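Side-chain contacts in dermonecrotic toxin (Pasteurella multocida, PDB 2EBF), which acts as a potent mitogen, induces bone resorption and is associated with the severe progressive form of atrophic rhinitis in pigs: residues Gly50-Glu55 with Phe118-Thr123; Val373-Gln376 with Lys380-Asp383; Glu227-Gly232 with Glu286-Thr291. One frame throughout, in Å; residues are numbered along the deposited sequence.

How the contacts relate
The chain is the C-terminal region of the toxin. Contact 1 lies in its membrane localization domain. Contacts 2 and 3 lie in the toxin's own C2 domain, where their centres are still about 40 Å apart. Contacts 1 and 2 are mostly buried. Contact 3 is a surface contact and the smallest of the three. No two contacts share a helix or strand. Contact 1 packs the lead-in to a short helix on a longer helix through apolar groups. Contact 2 joins a sheet strand to the helix that follows it, and here a serine and a water add polar links. Contact 3 brings two aromatic rings together between a loop and a helix.

Contact 1 of 3, residues Gly50-Glu55 with Phe118-Thr123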
# COMPACT_ATOMS: atom_id res chain seq x y z
N GLY A 50 -9.96 7.10 -29.35
CA GLY A 50 -9.08 8.18 -29.78
C GLY A 50 -7.61 7.82 -29.88
O GLY A 50 -6.76 8.70 -29.96
N VAL A 51 -7.31 6.52 -29.86
CA VAL A 51 -5.94 6.05 -29.92
C VAL A 51 -5.78 5.26 -31.21
O VAL A 51 -6.55 4.33 -31.47
CB VAL A 51 -5.60 5.14 -28.70
CG1 VAL A 51 -4.18 4.61 -28.80
CG2 VAL A 51 -5.80 5.88 -27.39
N TRP A 52 -4.80 5.64 -32.02
CA TRP A 52 -4.51 4.99 -33.29
C TRP A 52 -4.28 3.50 -33.10
O TRP A 52 -3.70 3.08 -32.09
CB TRP A 52 -3.25 5.56 -33.93
CG TRP A 52 -3.36 6.93 -34.53
CD1 TRP A 52 -4.50 7.60 -34.94
CD2 TRP A 52 -2.26 7.79 -34.85
NE1 TRP A 52 -4.16 8.83 -35.46
CE2 TRP A 52 -2.79 8.97 -35.42
CE3 TRP A 52 -0.87 7.68 -34.69
CZ2 TRP A 52 -1.98 10.03 -35.84
CZ3 TRP A 52 -0.07 8.73 -35.10
CH2 TRP A 52 -0.63 9.89 -35.67
N THR A 53 -4.74 2.72 -34.07
CA THR A 53 -4.40 1.30 -34.16
C THR A 53 -3.04 1.16 -34.83
O THR A 53 -2.56 2.11 -35.44
CB THR A 53 -5.44 0.55 -35.00
OG1 THR A 53 -5.51 1.14 -36.30
CG2 THR A 53 -6.82 0.60 -34.31
N PRO A 54 -2.39 -0.03 -34.73
CA PRO A 54 -1.09 -0.25 -35.37
C PRO A 54 -1.06 0.02 -36.88
O PRO A 54 -0.07 0.57 -37.38
CB PRO A 54 -0.81 -1.74 -35.09
CG PRO A 54 -1.54 -2.03 -33.85
CD PRO A 54 -2.82 -1.21 -33.96
N GLU A 55 -2.11 -0.36 -37.61
CA GLU A 55 -2.17 -0.09 -39.06
C GLU A 55 -2.12 1.40 -39.36
O GLU A 55 -1.46 1.84 -40.30
CB GLU A 55 -3.41 -0.70 -39.72
CG GLU A 55 -3.44 -2.22 -39.79
CD GLU A 55 -2.30 -2.84 -40.59
OE1 GLU A 55 -1.75 -2.21 -41.53
OE2 GLU A 55 -1.95 -4.00 -40.29
N PHE A 118 4.85 9.57 -33.33
CA PHE A 118 5.01 9.02 -31.98
C PHE A 118 4.52 10.01 -30.92
O PHE A 118 3.86 9.62 -29.95
CB PHE A 118 6.46 8.61 -31.72
CG PHE A 118 6.89 7.35 -32.44
CD1 PHE A 118 8.16 6.81 -32.23
CD2 PHE A 118 6.03 6.69 -33.33
CE1 PHE A 118 8.57 5.64 -32.89
CE2 PHE A 118 6.44 5.52 -33.99
CZ PHE A 118 7.71 5.00 -33.77
N ARG A 119 4.82 11.29 -31.11
CA ARG A 119 4.35 12.33 -30.19
C ARG A 119 2.83 12.45 -30.19
O ARG A 119 2.21 12.64 -29.14
CB ARG A 119 4.99 13.68 -30.53
CG ARG A 119 6.49 13.74 -30.22
CD ARG A 119 7.06 15.11 -30.59
NE ARG A 119 8.41 15.29 -30.05
CZ ARG A 119 9.49 15.59 -30.76
NH1 ARG A 119 9.42 15.76 -32.08
NH2 ARG A 119 10.66 15.73 -30.15
N GLU A 120 2.23 12.35 -31.38
CA GLU A 120 0.78 12.40 -31.48
C GLU A 120 0.17 11.21 -30.75
O GLU A 120 -0.79 11.36 -29.99
CB GLU A 120 0.32 12.44 -32.94
CG GLU A 120 -1.17 12.08 -33.14
CD GLU A 120 -2.14 13.08 -32.49
OE1 GLU A 120 -3.37 12.77 -32.40
OE2 GLU A 120 -1.68 14.17 -32.09
N LEU A 121 0.73 10.03 -30.97
CA LEU A 121 0.28 8.82 -30.29
C LEU A 121 0.42 8.94 -28.77
O LEU A 121 -0.48 8.54 -28.03
CB LEU A 121 1.07 7.60 -30.79
CG LEU A 121 0.78 6.25 -30.14
CD1 LEU A 121 -0.70 5.86 -30.22
CD2 LEU A 121 1.65 5.17 -30.77
N ARG A 122 1.54 9.48 -28.31
CA ARG A 122 1.75 9.68 -26.87
C ARG A 122 0.69 10.60 -26.28
O ARG A 122 0.16 10.33 -25.20
CB ARG A 122 3.16 10.22 -26.59
CG ARG A 122 3.49 10.30 -25.11
CD ARG A 122 4.94 10.70 -24.86
NE ARG A 122 5.31 11.93 -25.56
CZ ARG A 122 6.56 12.34 -25.76
NH1 ARG A 122 7.58 11.63 -25.31
NH2 ARG A 122 6.79 13.47 -26.41
N THR A 123 0.37 11.68 -26.98
CA THR A 123 -0.68 12.61 -26.52
C THR A 123 -2.04 11.89 -26.48
O THR A 123 -2.82 12.10 -25.55
CB THR A 123 -0.72 13.87 -27.41
OG1 THR A 123 0.56 14.51 -27.36
CG2 THR A 123 -1.77 14.85 -26.91
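The carbonyl O of Trp52 is hydrogen-bonded to NE2 of His83, on helix 70-84. The side chain of the same residue turns to helix 115-129. There the six-membered part of the indole meets the aliphatic stem of Glu120. CH2 of Trp52 lies 3.4 Å from CG of Glu120, and CZ2 of Trp52 is almost as near to the same carbon, at 3.5 Å. The two side chains cross at about a right angle, and the indole and carboxylate planes are 51° apart. CG of Glu120 is anti to its backbone N (chi1 163°), and the chain then bends at chi2, so the methylene rather than the carboxylate touches the ring. Leu746, the last residue of the chain, also packs on both Trp52 and Glu120.

The setting is the helical membrane localization domain. Residues 50-53 lead into helix 54-60, with Thr53 at the N-cap position, and Val51 and Trp52 pack on helix 115-129. Leu121 reaches the junction with its CD1 branch, which is 4.0 Å from CG1 of Val51. CB of Leu121 is 4.4 Å from CE3 of Trp52. Leu121 also touches Leu57. Val51 continues along the same helix to Gln124, Leu125 and Ala128. Arg119 and Arg122 of helix 115-129 form salt bridges with Glu106, and Arg122 also pairs with Asp103.

Contact 2 of 3, residues Val373-Gln376 with Lys380-Asp383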
# COMPACT_ATOMS: atom_id res chain seq x y z
N VAL A 373 6.78 -7.06 26.55
CA VAL A 373 7.41 -5.77 26.79
C VAL A 373 8.45 -5.53 25.71
O VAL A 373 9.02 -6.48 25.17
CB VAL A 373 8.04 -5.67 28.22
CG1 VAL A 373 9.15 -6.69 28.43
CG2 VAL A 373 8.54 -4.25 28.51
N ALA A 374 8.66 -4.27 25.36
CA ALA A 374 9.71 -3.92 24.41
C ALA A 374 10.81 -3.14 25.11
O ALA A 374 10.56 -2.35 26.03
CB ALA A 374 9.15 -3.11 23.25
N PHE A 375 12.04 -3.38 24.65
CA PHE A 375 13.20 -2.65 25.12
C PHE A 375 13.77 -1.91 23.94
O PHE A 375 13.82 -2.44 22.83
CB PHE A 375 14.30 -3.60 25.58
CG PHE A 375 14.03 -4.28 26.88
CD1 PHE A 375 13.39 -5.52 26.91
CD2 PHE A 375 14.48 -3.72 28.07
CE1 PHE A 375 13.17 -6.18 28.12
CE2 PHE A 375 14.26 -4.37 29.29
CZ PHE A 375 13.61 -5.61 29.31
N GLN A 376 14.25 -0.70 24.20
CA GLN A 376 15.12 -0.04 23.25
C GLN A 376 16.31 -0.93 22.87
O GLN A 376 16.81 -1.74 23.65
CB GLN A 376 15.63 1.28 23.80
CG GLN A 376 16.39 2.10 22.77
CD GLN A 376 17.17 3.23 23.40
OE1 GLN A 376 17.79 3.07 24.46
NE2 GLN A 376 17.16 4.37 22.75
N LYS A 380 22.87 -1.92 26.64
CA LYS A 380 22.48 -1.79 28.05
C LYS A 380 21.15 -2.49 28.36
O LYS A 380 21.01 -3.13 29.41
CB LYS A 380 22.36 -0.32 28.47
CG LYS A 380 23.69 0.42 28.55
CD LYS A 380 23.77 1.32 29.78
CE LYS A 380 24.42 0.62 30.98
NZ LYS A 380 23.44 -0.05 31.90
N SER A 381 20.19 -2.35 27.45
CA SER A 381 18.89 -3.03 27.57
C SER A 381 19.05 -4.54 27.44
O SER A 381 18.48 -5.29 28.25
CB SER A 381 17.89 -2.51 26.53
OG SER A 381 17.46 -1.19 26.84
N ILE A 382 19.81 -4.98 26.45
CA ILE A 382 20.04 -6.40 26.23
C ILE A 382 20.73 -7.04 27.45
O ILE A 382 20.33 -8.11 27.91
CB ILE A 382 20.83 -6.69 24.93
CG1 ILE A 382 20.01 -6.27 23.69
CG2 ILE A 382 21.21 -8.17 24.85
CD1 ILE A 382 20.81 -6.18 22.38
N ASP A 383 21.75 -6.36 27.98
CA ASP A 383 22.45 -6.85 29.18
C ASP A 383 21.54 -6.95 30.40
O ASP A 383 21.62 -7.94 31.14
CB ASP A 383 23.68 -5.99 29.48
CG ASP A 383 24.81 -6.20 28.49
OD1 ASP A 383 24.97 -7.33 27.97
OD2 ASP A 383 25.56 -5.24 28.23
O HOH W 1 18.09 1.37 26.55
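This contact is a strand-to-helix connection in the Pasteurella multocida toxin C2 domain. Strand 372-376 ends at Gln376, and helix 379-387 starts after a very short turn. The strand is an inner one of a mostly parallel sheet, between strands 498-502 and 528-531.

Ser381, in the first turn of the helix, faces the end of the strand. Its CB lies 3.9 Å from CB of Phe375 and equally far from CD2 of that ring, which it approaches obliquely. CB of Ser381 also comes to 3.2 Å from the carbonyl O of Gln376. The hydroxyl OG of Ser381 is 3.3 Å from this carbonyl O.

The clear polar link runs through a water. The water donates to OE1 of Gln376 at 2.7 Å. It is also hydrogen-bonded to OG of Ser381, again at 2.7 Å. Gln376 reaches it with a nearly extended chain (chi1 -172°, chi2 -166°). This bridge ties the last strand residue to the helix by side chains. The amide end of Gln376 has a further, weak hydrogen bond from NE2 to OG of Ser504. OG of Ser381 has another weak one with the backbone N of Val531. The backbone N of Ser381 is bonded to OG of Ser378.

The Phe375 ring is buried and nearly parallel to those of Phe501 and Trp537, which it meets. Ile382, the next helix residue, points away from strand 372-376 and packs on Phe501 and helix 442-452. Strand 399-402 follows further along the chain, parallel to strand 372-376, with strand 498-502 between them. The arrangement is typical of the opening of a beta-alpha-beta crossover in a layered alpha/beta fold.

Contact 3 of 3, residues Glu227-Gly232 with Glu286-Thr291; sequences ESWNEG and ELYPFT
Trp229 and Tyr288 form an aromatic pair at the surface of the toxin's own C2 domain. Trp229 belongs to the loop before helix 234-248, and Tyr288 belongs to helix 288-300. The pair joins these two parts beside helix 234-248. The backbones stay well apart, with 12.5 Å between the CA atoms of Trp229 and Tyr288, so the long side chains alone span the gap.

Aromatic and apolar contacts come first. CZ2 of Trp229 lies over one face of the Tyr288 ring, and its nearest atom there is CE1 of Tyr288, at 4.5 Å. The centroids of the indole six-membered ring and the Tyr288 ring are 5.7 Å apart. Their planes stand at 46°, so the pair is oblique. Trp229 also meets Tyr226 edge-to-face. Both Trp229 and Tyr288 touch Glu244 of helix 234-248, and Tyr288 packs on Leu241 as well.

Polar bonds hold the surroundings. Thr291 N donates to Leu287 O at 3.0 Å. The hydroxyl OG1 of Thr291 is hydrogen-bonded to OH of Tyr226, which gives a second tie between helix 288-300 and the chain beside Trp229. OE2 of Glu286 accepts a hydrogen bond from Gly282 N. A chi1 of -156° puts CG of Glu286 3.4 Å from the Tyr288 ring plane, near the rim, on the face opposite to CZ2 of Trp229.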
# COMPACT_ATOMS: atom_id res chain seq x y z
N GLU A 227 48.65 -8.99 -3.24
CA GLU A 227 49.96 -9.05 -3.88
C GLU A 227 50.37 -10.46 -4.30
O GLU A 227 51.07 -10.62 -5.30
CB GLU A 227 51.02 -8.36 -3.01
CG GLU A 227 51.21 -6.89 -3.40
CD GLU A 227 51.31 -5.95 -2.22
OE1 GLU A 227 50.85 -4.79 -2.36
OE2 GLU A 227 51.84 -6.35 -1.15
N SER A 228 49.91 -11.47 -3.57
CA SER A 228 50.15 -12.87 -3.95
C SER A 228 49.34 -13.29 -5.19
O SER A 228 49.64 -14.30 -5.82
CB SER A 228 49.86 -13.82 -2.78
OG SER A 228 48.49 -13.81 -2.43
N TRP A 229 48.33 -12.49 -5.54
CA TRP A 229 47.44 -12.78 -6.67
C TRP A 229 48.02 -12.35 -8.02
O TRP A 229 47.70 -12.96 -9.04
CB TRP A 229 46.09 -12.10 -6.46
CG TRP A 229 45.30 -12.66 -5.32
CD1 TRP A 229 45.77 -13.38 -4.26
CD2 TRP A 229 43.89 -12.53 -5.12
NE1 TRP A 229 44.74 -13.72 -3.42
CE2 TRP A 229 43.57 -13.21 -3.92
CE3 TRP A 229 42.85 -11.92 -5.84
CZ2 TRP A 229 42.27 -13.28 -3.42
CZ3 TRP A 229 41.56 -11.99 -5.34
CH2 TRP A 229 41.28 -12.67 -4.14
N ASN A 230 48.84 -11.30 -8.01
CA ASN A 230 49.54 -10.80 -9.20
C ASN A 230 48.62 -10.27 -10.30
O ASN A 230 48.65 -10.76 -11.43
CB ASN A 230 50.48 -11.88 -9.78
CG ASN A 230 51.85 -11.87 -9.15
OD1 ASN A 230 52.02 -12.25 -7.98
ND2 ASN A 230 52.85 -11.45 -9.91
N GLU A 231 47.81 -9.26 -9.95
CA GLU A 231 46.85 -8.67 -10.89
C GLU A 231 47.05 -7.16 -11.06
O GLU A 231 47.36 -6.45 -10.10
CB GLU A 231 45.40 -8.97 -10.46
CG GLU A 231 45.08 -10.44 -10.15
CD GLU A 231 45.13 -11.36 -11.37
OE1 GLU A 231 45.08 -10.87 -12.52
OE2 GLU A 231 45.22 -12.59 -11.17
N GLY A 232 46.83 -6.67 -12.28
CA GLY A 232 47.10 -5.27 -12.61
C GLY A 232 45.92 -4.33 -12.79
O GLY A 232 46.10 -3.17 -13.18
N GLU A 286 37.61 -11.87 6.30
CA GLU A 286 38.71 -11.19 5.60
C GLU A 286 38.26 -9.88 4.94
O GLU A 286 37.21 -9.34 5.28
CB GLU A 286 39.38 -12.15 4.60
CG GLU A 286 40.83 -11.81 4.22
CD GLU A 286 41.81 -11.95 5.38
OE1 GLU A 286 41.73 -12.95 6.13
OE2 GLU A 286 42.67 -11.07 5.52
N LEU A 287 39.04 -9.37 3.99
CA LEU A 287 38.73 -8.07 3.40
C LEU A 287 37.88 -8.18 2.13
O LEU A 287 37.21 -7.23 1.75
CB LEU A 287 40.02 -7.29 3.12
CG LEU A 287 39.94 -5.76 3.00
CD1 LEU A 287 39.54 -5.10 4.33
CD2 LEU A 287 41.26 -5.19 2.49
N TYR A 288 37.89 -9.36 1.50
CA TYR A 288 37.45 -9.54 0.11
C TYR A 288 36.01 -9.11 -0.22
O TYR A 288 35.79 -8.47 -1.26
CB TYR A 288 37.71 -10.97 -0.38
CG TYR A 288 39.03 -11.56 0.08
CD1 TYR A 288 40.20 -10.79 0.08
CD2 TYR A 288 39.11 -12.88 0.51
CE1 TYR A 288 41.41 -11.33 0.51
CE2 TYR A 288 40.32 -13.43 0.94
CZ TYR A 288 41.46 -12.65 0.93
OH TYR A 288 42.66 -13.20 1.36
N PRO A 289 35.03 -9.45 0.64
CA PRO A 289 33.67 -9.01 0.33
C PRO A 289 33.56 -7.50 0.42
O PRO A 289 32.85 -6.89 -0.38
CB PRO A 289 32.82 -9.67 1.43
CG PRO A 289 33.68 -10.74 2.01
CD PRO A 289 35.07 -10.23 1.89
N PHE A 290 34.27 -6.91 1.37
CA PHE A 290 34.28 -5.46 1.58
C PHE A 290 34.90 -4.74 0.38
O PHE A 290 34.38 -3.73 -0.08
CB PHE A 290 34.98 -5.10 2.89
CG PHE A 290 35.00 -3.63 3.20
CD1 PHE A 290 36.20 -2.92 3.15
CD2 PHE A 290 33.84 -2.95 3.53
CE1 PHE A 290 36.23 -1.54 3.43
CE2 PHE A 290 33.85 -1.58 3.81
CZ PHE A 290 35.05 -0.88 3.76
N THR A 291 36.00 -5.29 -0.13
CA THR A 291 36.65 -4.78 -1.34
C THR A 291 35.67 -4.83 -2.51
O THR A 291 35.49 -3.83 -3.22
CB THR A 291 37.93 -5.59 -1.68
OG1 THR A 291 38.81 -5.59 -0.54
CG2 THR A 291 38.66 -4.98 -2.88